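Local structure of LamCAT (Aquimarina, 6JH5) at residues Trp4-Trp8 against Lys76-Lys82. The protein is a marine bacterial laminarinase of glycoside hydrolase family 16 that probably cleaves internal beta-1,3-glucosidic bonds of the storage glucan laminarin. Residues are numbered along the deposited sequence.
Sequences WTLVW and KSWKYGK
Trp78, m at chi1, packs its six-membered ring against Trp8, t at chi1, CZ2 of Trp78 lying 3.6 Å from CG of Trp8. The six-membered rings have centroids 5.3 Å apart and planes inclined at 51°, an oblique aromatic pair. Lys76, m at chi1 and chi2, then extended, lays its aliphatic chain along the Trp8 indole, with CG 3.7 Å from Trp8 NE1, whose proton goes to Asp19. The branched apolar side chain of Val7 meets the pyrrole side of Trp78 at the solvent-facing margin, Val7 CG2 lying 4.0 Å from Trp78 CD1. Lys82, all four chi angles t, places CB 3.7 Å from the centroid of the six-membered ring of Trp4 and almost on its normal, a CH-pi contact; the flat indole, m at chi1, also reaches the backbone, CZ3 lying 3.6 Å from Lys82 N.

Residues 5-8 are strand; Lys76 and Tyr80 are loop, and strand 81-88 begins at Gly81, whose phi/psi of 143/-177 would jam a CB against the preceding carbonyl, so glycine fits. CA separations of 7.8 Å for Trp4 and Lys82 and 8.5 Å for Trp8 and Lys76 are too wide for direct strand pairing. The contact spans strand 221-232, partner of both strands, in the curved beta-sandwich characteristic of family 16: Trp4 touches its Tyr231, Trp78 its Val230, opposite which Val7 and Trp8 form a classic beta bulge.

Trp78 NE1 donates to a water at 3.0 Å, which returns a weak bond to Val7 O at 3.4 Å. Otherwise indole surfaces meet aliphatic carbon, and cohesion rests chiefly on van der Waals and CH-pi contacts.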
loop_
_atom_site.group_PDB
_atom_site.type_symbol
_atom_site.label_atom_id
_atom_site.label_comp_id
_atom_site.label_asym_id
_atom_site.label_seq_id
_atom_site.Cartn_x
_atom_site.Cartn_y
_atom_site.Cartn_z
ATOM N N TRP A 4 -19.699 9.419 -7.908
ATOM C CA TRP A 4 -18.767 8.304 -8.137
ATOM C C TRP A 4 -19.539 7.039 -8.480
ATOM O O TRP A 4 -20.574 6.836 -7.913
ATOM C CB TRP A 4 -17.993 8.095 -6.845
ATOM C CG TRP A 4 -16.994 9.165 -6.536
ATOM C CD1 TRP A 4 -17.079 10.098 -5.556
ATOM C CD2 TRP A 4 -15.744 9.400 -7.192
ATOM N NE1 TRP A 4 -15.988 10.902 -5.566
ATOM C CE2 TRP A 4 -15.147 10.502 -6.557
ATOM C CE3 TRP A 4 -15.074 8.795 -8.252
ATOM C CZ2 TRP A 4 -13.911 11.004 -6.942
ATOM C CZ3 TRP A 4 -13.865 9.307 -8.640
ATOM C CH2 TRP A 4 -13.288 10.386 -7.987
ATOM N N THR A 5 -19.001 6.235 -9.381
ATOM C CA THR A 5 -19.619 4.933 -9.710
ATOM C C THR A 5 -18.639 3.834 -9.287
ATOM O O THR A 5 -17.521 3.913 -9.674
ATOM C CB THR A 5 -19.886 4.802 -11.209
ATOM O OG1 THR A 5 -20.775 5.818 -11.639
ATOM C CG2 THR A 5 -20.462 3.462 -11.591
ATOM N N LEU A 6 -19.116 2.847 -8.537
ATOM C CA LEU A 6 -18.244 1.729 -8.119
ATOM C C LEU A 6 -17.900 0.883 -9.346
ATOM O O LEU A 6 -18.786 0.422 -10.018
ATOM C CB LEU A 6 -18.979 0.907 -7.059
ATOM C CG LEU A 6 -18.188 -0.256 -6.473
ATOM C CD1 LEU A 6 -17.050 0.275 -5.626
ATOM C CD2 LEU A 6 -19.090 -1.158 -5.653
ATOM N N VAL A 7 -16.606 0.699 -9.604
ATOM C CA VAL A 7 -16.207 -0.123 -10.782
ATOM C C VAL A 7 -15.540 -1.422 -10.352
ATOM O O VAL A 7 -15.541 -2.317 -11.126
ATOM C CB VAL A 7 -15.347 0.662 -11.781
ATOM C CG1 VAL A 7 -16.131 1.821 -12.365
ATOM C CG2 VAL A 7 -14.065 1.164 -11.162
ATOM N N TRP A 8 -15.004 -1.482 -9.138
ATOM C CA TRP A 8 -14.368 -2.738 -8.683
ATOM C C TRP A 8 -14.358 -2.793 -7.154
ATOM O O TRP A 8 -14.320 -1.766 -6.563
ATOM C CB TRP A 8 -12.952 -2.888 -9.278
ATOM C CG TRP A 8 -12.216 -4.126 -8.848
ATOM C CD1 TRP A 8 -12.306 -5.371 -9.386
ATOM C CD2 TRP A 8 -11.365 -4.266 -7.697
ATOM N NE1 TRP A 8 -11.556 -6.260 -8.681
ATOM C CE2 TRP A 8 -10.954 -5.608 -7.648
ATOM C CE3 TRP A 8 -10.874 -3.382 -6.741
ATOM C CZ2 TRP A 8 -10.089 -6.087 -6.673
ATOM C CZ3 TRP A 8 -10.025 -3.856 -5.774
ATOM C CH2 TRP A 8 -9.640 -5.190 -5.744
ATOM N N LYS A 76 -6.283 -6.337 -12.511
ATOM C CA LYS A 76 -7.106 -5.103 -12.496
ATOM C C LYS A 76 -6.235 -3.855 -12.323
ATOM O O LYS A 76 -5.356 -3.866 -11.502
ATOM C CB LYS A 76 -8.108 -5.146 -11.340
ATOM C CG LYS A 76 -9.078 -6.311 -11.371
ATOM C CD LYS A 76 -10.129 -6.211 -12.466
ATOM C CE LYS A 76 -10.988 -7.454 -12.529
ATOM N NZ LYS A 76 -11.881 -7.483 -13.702
ATOM N N SER A 77 -6.487 -2.854 -13.156
ATOM C CA SER A 77 -5.767 -1.568 -13.054
ATOM C C SER A 77 -6.663 -0.446 -13.557
ATOM O O SER A 77 -7.639 -0.710 -14.206
ATOM C CB SER A 77 -4.448 -1.562 -13.718
ATOM O OG SER A 77 -4.633 -1.647 -15.090
ATOM N N TRP A 78 -6.377 0.753 -13.072
ATOM C CA TRP A 78 -7.235 1.922 -13.333
ATOM C C TRP A 78 -6.420 3.186 -13.611
ATOM O O TRP A 78 -5.393 3.358 -13.043
ATOM C CB TRP A 78 -8.106 2.172 -12.099
ATOM C CG TRP A 78 -8.895 0.979 -11.665
ATOM C CD1 TRP A 78 -10.166 0.654 -12.029
ATOM C CD2 TRP A 78 -8.464 -0.044 -10.760
ATOM N NE1 TRP A 78 -10.541 -0.509 -11.433
ATOM C CE2 TRP A 78 -9.517 -0.966 -10.659
ATOM C CE3 TRP A 78 -7.294 -0.279 -10.055
ATOM C CZ2 TRP A 78 -9.435 -2.090 -9.858
ATOM C CZ3 TRP A 78 -7.204 -1.394 -9.273
ATOM C CH2 TRP A 78 -8.262 -2.284 -9.176
ATOM N N LYS A 79 -6.973 4.037 -14.463
ATOM C CA LYS A 79 -6.416 5.378 -14.709
ATOM C C LYS A 79 -7.463 6.353 -14.203
ATOM O O LYS A 79 -8.503 6.417 -14.794
ATOM C CB LYS A 79 -6.197 5.624 -16.196
ATOM C CG LYS A 79 -5.627 7.000 -16.488
ATOM C CD LYS A 79 -5.407 7.127 -17.958
ATOM C CE LYS A 79 -5.316 8.533 -18.466
ATOM N NZ LYS A 79 -4.912 8.534 -19.888
ATOM N N TYR A 80 -7.172 6.946 -13.043
ATOM C CA TYR A 80 -7.973 7.931 -12.282
ATOM C C TYR A 80 -9.042 7.197 -11.465
ATOM O O TYR A 80 -9.423 6.106 -11.826
ATOM C CB TYR A 80 -8.602 8.977 -13.203
ATOM C CG TYR A 80 -7.622 9.681 -14.098
ATOM C CD1 TYR A 80 -6.371 10.030 -13.651
ATOM C CD2 TYR A 80 -7.947 9.980 -15.401
ATOM C CE1 TYR A 80 -5.466 10.662 -14.480
ATOM C CE2 TYR A 80 -7.061 10.625 -16.238
ATOM C CZ TYR A 80 -5.806 10.955 -15.780
ATOM O OH TYR A 80 -4.937 11.570 -16.611
ATOM N N GLY A 81 -9.532 7.852 -10.427
ATOM C CA GLY A 81 -10.624 7.265 -9.638
ATOM C C GLY A 81 -10.492 7.565 -8.163
ATOM O O GLY A 81 -9.624 8.291 -7.813
ATOM N N LYS A 82 -11.415 7.011 -7.383
ATOM C CA LYS A 82 -11.397 7.102 -5.910
ATOM C C LYS A 82 -11.048 5.695 -5.449
ATOM O O LYS A 82 -11.762 4.799 -5.790
ATOM C CB LYS A 82 -12.757 7.546 -5.377
ATOM C CG LYS A 82 -12.850 7.551 -3.865
ATOM C CD LYS A 82 -14.097 8.254 -3.385
ATOM C CE LYS A 82 -14.473 7.853 -1.982
ATOM N NZ LYS A 82 -15.508 8.760 -1.426
HETATM O O HOH W 1 -12.677 -2.061 -12.949
#